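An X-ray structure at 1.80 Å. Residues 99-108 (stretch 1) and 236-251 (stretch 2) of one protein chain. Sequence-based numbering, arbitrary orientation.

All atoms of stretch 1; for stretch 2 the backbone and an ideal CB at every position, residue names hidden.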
# COMPACT_ATOMS: atom_id res chain seq x y z
N GLU A 99 6.23 1.30 2.93
CA GLU A 99 7.08 1.62 1.78
C GLU A 99 8.15 0.57 1.55
O GLU A 99 8.52 0.29 0.41
CB GLU A 99 7.72 3.00 1.97
CG GLU A 99 6.70 4.12 1.96
CD GLU A 99 7.34 5.49 1.95
OE1 GLU A 99 8.19 5.76 2.82
OE2 GLU A 99 6.98 6.30 1.07
N ARG A 100 8.65 -0.03 2.63
CA ARG A 100 9.67 -1.06 2.48
C ARG A 100 9.04 -2.27 1.80
O ARG A 100 9.66 -2.90 0.94
CB ARG A 100 10.26 -1.46 3.85
CG ARG A 100 11.39 -2.50 3.77
CD ARG A 100 12.12 -2.58 5.10
NE ARG A 100 13.19 -3.59 5.14
CZ ARG A 100 14.35 -3.49 4.50
NH1 ARG A 100 14.62 -2.42 3.75
NH2 ARG A 100 15.25 -4.44 4.63
N GLN A 101 7.80 -2.61 2.15
CA GLN A 101 7.17 -3.75 1.50
C GLN A 101 6.97 -3.42 0.01
O GLN A 101 7.01 -4.32 -0.83
CB GLN A 101 5.83 -4.10 2.16
CG GLN A 101 5.15 -5.33 1.57
CD GLN A 101 3.86 -5.68 2.29
OE1 GLN A 101 3.12 -4.80 2.72
NE2 GLN A 101 3.59 -6.97 2.41
N TYR A 102 6.77 -2.14 -0.31
CA TYR A 102 6.60 -1.74 -1.71
C TYR A 102 7.93 -1.92 -2.43
O TYR A 102 7.97 -2.38 -3.58
CB TYR A 102 6.19 -0.26 -1.82
CG TYR A 102 4.84 0.06 -1.24
CD1 TYR A 102 3.80 -0.86 -1.27
CD2 TYR A 102 4.58 1.33 -0.72
CE1 TYR A 102 2.53 -0.54 -0.79
CE2 TYR A 102 3.31 1.66 -0.24
CZ TYR A 102 2.30 0.72 -0.29
OH TYR A 102 1.03 1.05 0.16
N GLY A 103 9.01 -1.55 -1.76
CA GLY A 103 10.33 -1.69 -2.35
C GLY A 103 10.57 -3.13 -2.73
O GLY A 103 11.11 -3.42 -3.80
N TYR A 104 10.17 -4.04 -1.85
CA TYR A 104 10.33 -5.46 -2.12
C TYR A 104 9.42 -5.91 -3.25
O TYR A 104 9.83 -6.70 -4.10
CB TYR A 104 10.04 -6.28 -0.85
CG TYR A 104 11.25 -6.43 0.06
CD1 TYR A 104 12.47 -6.87 -0.44
CD2 TYR A 104 11.16 -6.14 1.42
CE1 TYR A 104 13.58 -7.04 0.39
CE2 TYR A 104 12.25 -6.30 2.27
CZ TYR A 104 13.46 -6.75 1.75
OH TYR A 104 14.54 -6.92 2.59
N MSE A 105 8.19 -5.40 -3.27
CA MSE A 105 7.26 -5.76 -4.34
C MSE A 105 7.91 -5.48 -5.68
O MSE A 105 7.95 -6.33 -6.56
CB MSE A 105 5.97 -4.93 -4.23
CG MSE A 105 5.04 -5.08 -5.44
SE MSE A 105 3.62 -3.76 -5.48
CE MSE A 105 4.69 -2.28 -6.09
N ARG A 106 8.43 -4.26 -5.84
CA ARG A 106 9.08 -3.88 -7.08
C ARG A 106 10.29 -4.74 -7.40
O ARG A 106 10.40 -5.26 -8.50
CB ARG A 106 9.49 -2.41 -7.03
CG ARG A 106 8.32 -1.45 -6.89
CD ARG A 106 8.77 -0.02 -7.14
NE ARG A 106 9.62 0.52 -6.08
CZ ARG A 106 9.16 1.00 -4.93
NH1 ARG A 106 7.86 1.02 -4.68
NH2 ARG A 106 10.01 1.48 -4.03
N ALA A 107 11.19 -4.90 -6.43
CA ALA A 107 12.38 -5.71 -6.65
C ALA A 107 12.03 -7.15 -7.03
O ALA A 107 12.69 -7.75 -7.87
CB ALA A 107 13.26 -5.71 -5.40
N LEU A 108 10.99 -7.70 -6.41
CA LEU A 108 10.59 -9.07 -6.70
C LEU A 108 9.78 -9.19 -7.99
O LEU A 108 9.41 -10.29 -8.40
CB LEU A 108 9.79 -9.64 -5.53
CG LEU A 108 10.56 -9.72 -4.20
CD1 LEU A 108 9.64 -10.26 -3.11
CD2 LEU A 108 11.79 -10.62 -4.35
N UNK A 236 21.17 -5.54 12.05
CA UNK A 236 22.04 -4.92 11.06
C UNK A 236 21.88 -5.79 9.83
O UNK A 236 22.09 -7.01 9.89
CB UNK A 236 23.49 -4.82 11.52
N UNK A 237 21.50 -5.19 8.72
CA UNK A 237 21.30 -5.93 7.49
C UNK A 237 22.26 -5.40 6.43
O UNK A 237 22.21 -4.22 6.09
CB UNK A 237 19.85 -5.83 7.02
N UNK A 238 23.15 -6.25 5.92
CA UNK A 238 24.07 -5.82 4.87
C UNK A 238 23.28 -6.13 3.61
O UNK A 238 23.33 -7.24 3.09
CB UNK A 238 25.43 -6.52 4.92
N UNK A 239 22.57 -5.12 3.12
CA UNK A 239 21.69 -5.30 1.98
C UNK A 239 22.05 -4.66 0.65
O UNK A 239 22.31 -3.46 0.57
CB UNK A 239 20.31 -4.78 2.38
N UNK A 240 22.05 -5.48 -0.39
CA UNK A 240 22.34 -5.02 -1.74
C UNK A 240 21.05 -4.42 -2.30
O UNK A 240 19.98 -4.56 -1.70
CB UNK A 240 22.86 -6.16 -2.62
N UNK A 241 21.15 -3.77 -3.45
CA UNK A 241 20.00 -3.16 -4.09
C UNK A 241 20.06 -3.47 -5.58
O UNK A 241 21.13 -3.78 -6.12
CB UNK A 241 19.96 -1.65 -3.84
N UNK A 242 18.91 -3.40 -6.25
CA UNK A 242 18.88 -3.67 -7.68
C UNK A 242 19.18 -2.38 -8.45
O UNK A 242 19.53 -1.37 -7.85
CB UNK A 242 17.53 -4.25 -8.09
N UNK A 243 19.04 -2.43 -9.78
CA UNK A 243 19.31 -1.28 -10.64
C UNK A 243 18.45 -0.06 -10.31
O UNK A 243 18.87 1.08 -10.50
CB UNK A 243 19.09 -1.67 -12.10
N UNK A 244 17.24 -0.31 -9.81
CA UNK A 244 16.31 0.76 -9.46
C UNK A 244 16.57 1.31 -8.06
O UNK A 244 16.01 2.33 -7.67
CB UNK A 244 14.87 0.25 -9.56
N UNK A 245 17.41 0.61 -7.31
CA UNK A 245 17.73 1.04 -5.96
C UNK A 245 16.82 0.43 -4.90
O UNK A 245 16.86 0.85 -3.74
CB UNK A 245 17.66 2.57 -5.88
N UNK A 246 16.01 -0.55 -5.28
CA UNK A 246 15.12 -1.18 -4.32
C UNK A 246 15.82 -2.28 -3.52
O UNK A 246 16.78 -2.87 -3.99
CB UNK A 246 13.90 -1.76 -5.04
N UNK A 247 15.35 -2.56 -2.29
CA UNK A 247 15.97 -3.60 -1.45
C UNK A 247 16.10 -4.95 -2.14
O UNK A 247 15.13 -5.48 -2.67
CB UNK A 247 15.16 -3.78 -0.17
N UNK A 248 17.31 -5.51 -2.11
CA UNK A 248 17.56 -6.80 -2.73
C UNK A 248 18.22 -7.76 -1.73
O UNK A 248 18.10 -7.59 -0.51
CB UNK A 248 18.44 -6.63 -3.97
N UNK A 249 18.91 -8.77 -2.24
CA UNK A 249 19.55 -9.77 -1.38
C UNK A 249 20.33 -9.21 -0.20
O UNK A 249 21.10 -8.26 -0.33
CB UNK A 249 20.50 -10.62 -2.23
N UNK A 250 20.12 -9.81 0.97
CA UNK A 250 20.81 -9.43 2.19
C UNK A 250 21.90 -10.49 2.29
O UNK A 250 21.60 -11.69 2.38
CB UNK A 250 19.90 -9.38 3.42
N UNK A 251 23.16 -10.07 2.26
CA UNK A 251 24.29 -11.00 2.28
C UNK A 251 24.95 -11.20 3.64
O UNK A 251 25.86 -12.02 3.79
CB UNK A 251 25.35 -10.51 1.29

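Position 236 lies beyond the reach of the helix, so stretch 1 sets no rule there; it is Val-236. At 237 the CA-to-CB bond points toward the helix, and the ideal CB sits 5.4 Å from Arg-100 NH2. A medium or long side chain could fill that gap, either apolar or able to accept from the guanidinium. The deposited residue is Leu-237, whose CD1 packs 3.7 Å from Arg-100 NH2. Position 238 is out of reach and holds Leu-238.

Position 239 points toward the helix from a distance, its ideal CB meeting nothing within 5.5 Å. Ahead lie the Arg-100 guanidinium, a donor, and the Tyr-104 hydroxyl. Only a long side chain bridges the space, and one with an acceptor for Arg-100 is wanted. Gln adds a donor for the Tyr-104 hydroxyl; Glu has only acceptors and could meet that hydroxyl only as an acceptor. It is Gln-239, extended with chi1 and chi2 both t. Arg-100 NH2 donates to Gln-239 OE1 (2.8 Å), which lies near the guanidinium plane, while Gln-239 NE2 donates to Tyr-104 OH (2.8 Å) and also to the backbone O of position 248 (2.9 Å), tying the two strands together.

The helix places no constraint on positions 240 and 241, which are Thr-240 and Ala-241. At 242, a type I turn begins and CB points toward Ala-107, 5.3 Å from its CB; a small polar residue suits a turn start, Asn, Asp or Ser. It is Asn-242. Positions 243 and 244 touch nothing of stretch 1 and are Ala-243 and Ser-244. At 245, phi/psi of 92/10 would jam a CB against the preceding carbonyl, so the backbone itself asks for glycine: Gly-245.

Position 246 faces the helix squarely, its ideal CB 3.5 Å from Gly-103 O, with the Arg-106 guanidinium nearby. A short acid fits best, though Asn or Ser could also be accommodated. Asp-246 forms a two-pronged salt bridge: Arg-106 NE to Asp-246 OD2 and Arg-106 NH2 to Asp-246 OD1, both 3.0 Å.

At 247, phi is -53° and the ideal CB lies 3.7 Å from Tyr-104 CE1. Proline or a compact apolar residue would suit. Pro-247 places CG over the Tyr-104 ring face, 4.0 Å from its centroid, in a CH-pi contact, and packs CG 3.7 Å from Gly-103 C. This closeness depends on Gly-103: a CB there would sit 2.8 Å from Pro-247 CD.

Positions 248 and 249 point away and tolerate much; they are Ala-248 and Ala-249. Position 250 points toward the helix across a gap that a long apolar chain can span: Ile-250 brings CD1 to 3.9 Å from Tyr-104 OH. Position 251, out of reach, is Val-251.

Stretch 2 (236-251) VLLQTANASGDPAAIV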
# COMPACT_ATOMS: atom_id res chain seq x y z
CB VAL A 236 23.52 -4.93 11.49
CG1 VAL A 236 24.40 -4.42 10.35
CG2 VAL A 236 23.72 -4.05 12.73
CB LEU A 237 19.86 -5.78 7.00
CG LEU A 237 18.74 -6.13 7.99
CD1 LEU A 237 17.38 -5.83 7.37
CD2 LEU A 237 18.83 -7.61 8.38
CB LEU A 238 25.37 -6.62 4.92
CG LEU A 238 26.48 -6.14 3.97
CD1 LEU A 238 26.88 -4.71 4.30
CD2 LEU A 238 27.68 -7.07 4.12
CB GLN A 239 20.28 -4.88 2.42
CG GLN A 239 19.17 -5.11 1.41
CD GLN A 239 17.79 -5.12 2.05
OE1 GLN A 239 17.51 -4.36 2.99
NE2 GLN A 239 16.91 -5.97 1.54
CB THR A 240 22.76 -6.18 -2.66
OG1 THR A 240 21.67 -7.10 -2.82
CG2 THR A 240 23.95 -6.91 -2.06
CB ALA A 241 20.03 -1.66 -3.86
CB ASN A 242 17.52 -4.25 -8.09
CG ASN A 242 16.37 -3.27 -7.93
OD1 ASN A 242 15.21 -3.63 -8.09
ND2 ASN A 242 16.69 -2.02 -7.62
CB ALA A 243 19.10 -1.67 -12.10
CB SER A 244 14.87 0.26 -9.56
OG SER A 244 14.58 -0.17 -10.88
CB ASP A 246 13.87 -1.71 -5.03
CG ASP A 246 12.91 -0.59 -5.43
OD1 ASP A 246 12.74 0.35 -4.63
OD2 ASP A 246 12.34 -0.65 -6.54
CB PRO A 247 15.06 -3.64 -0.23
CG PRO A 247 13.72 -3.21 -0.78
CD PRO A 247 14.12 -2.05 -1.66
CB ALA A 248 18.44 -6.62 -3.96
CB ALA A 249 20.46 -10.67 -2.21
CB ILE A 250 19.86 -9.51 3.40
CG1 ILE A 250 18.74 -8.49 3.23
CG2 ILE A 250 20.64 -9.25 4.70
CD1 ILE A 250 17.62 -8.58 4.26
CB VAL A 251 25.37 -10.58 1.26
CG1 VAL A 251 24.76 -10.52 -0.14
CG2 VAL A 251 25.95 -9.24 1.64
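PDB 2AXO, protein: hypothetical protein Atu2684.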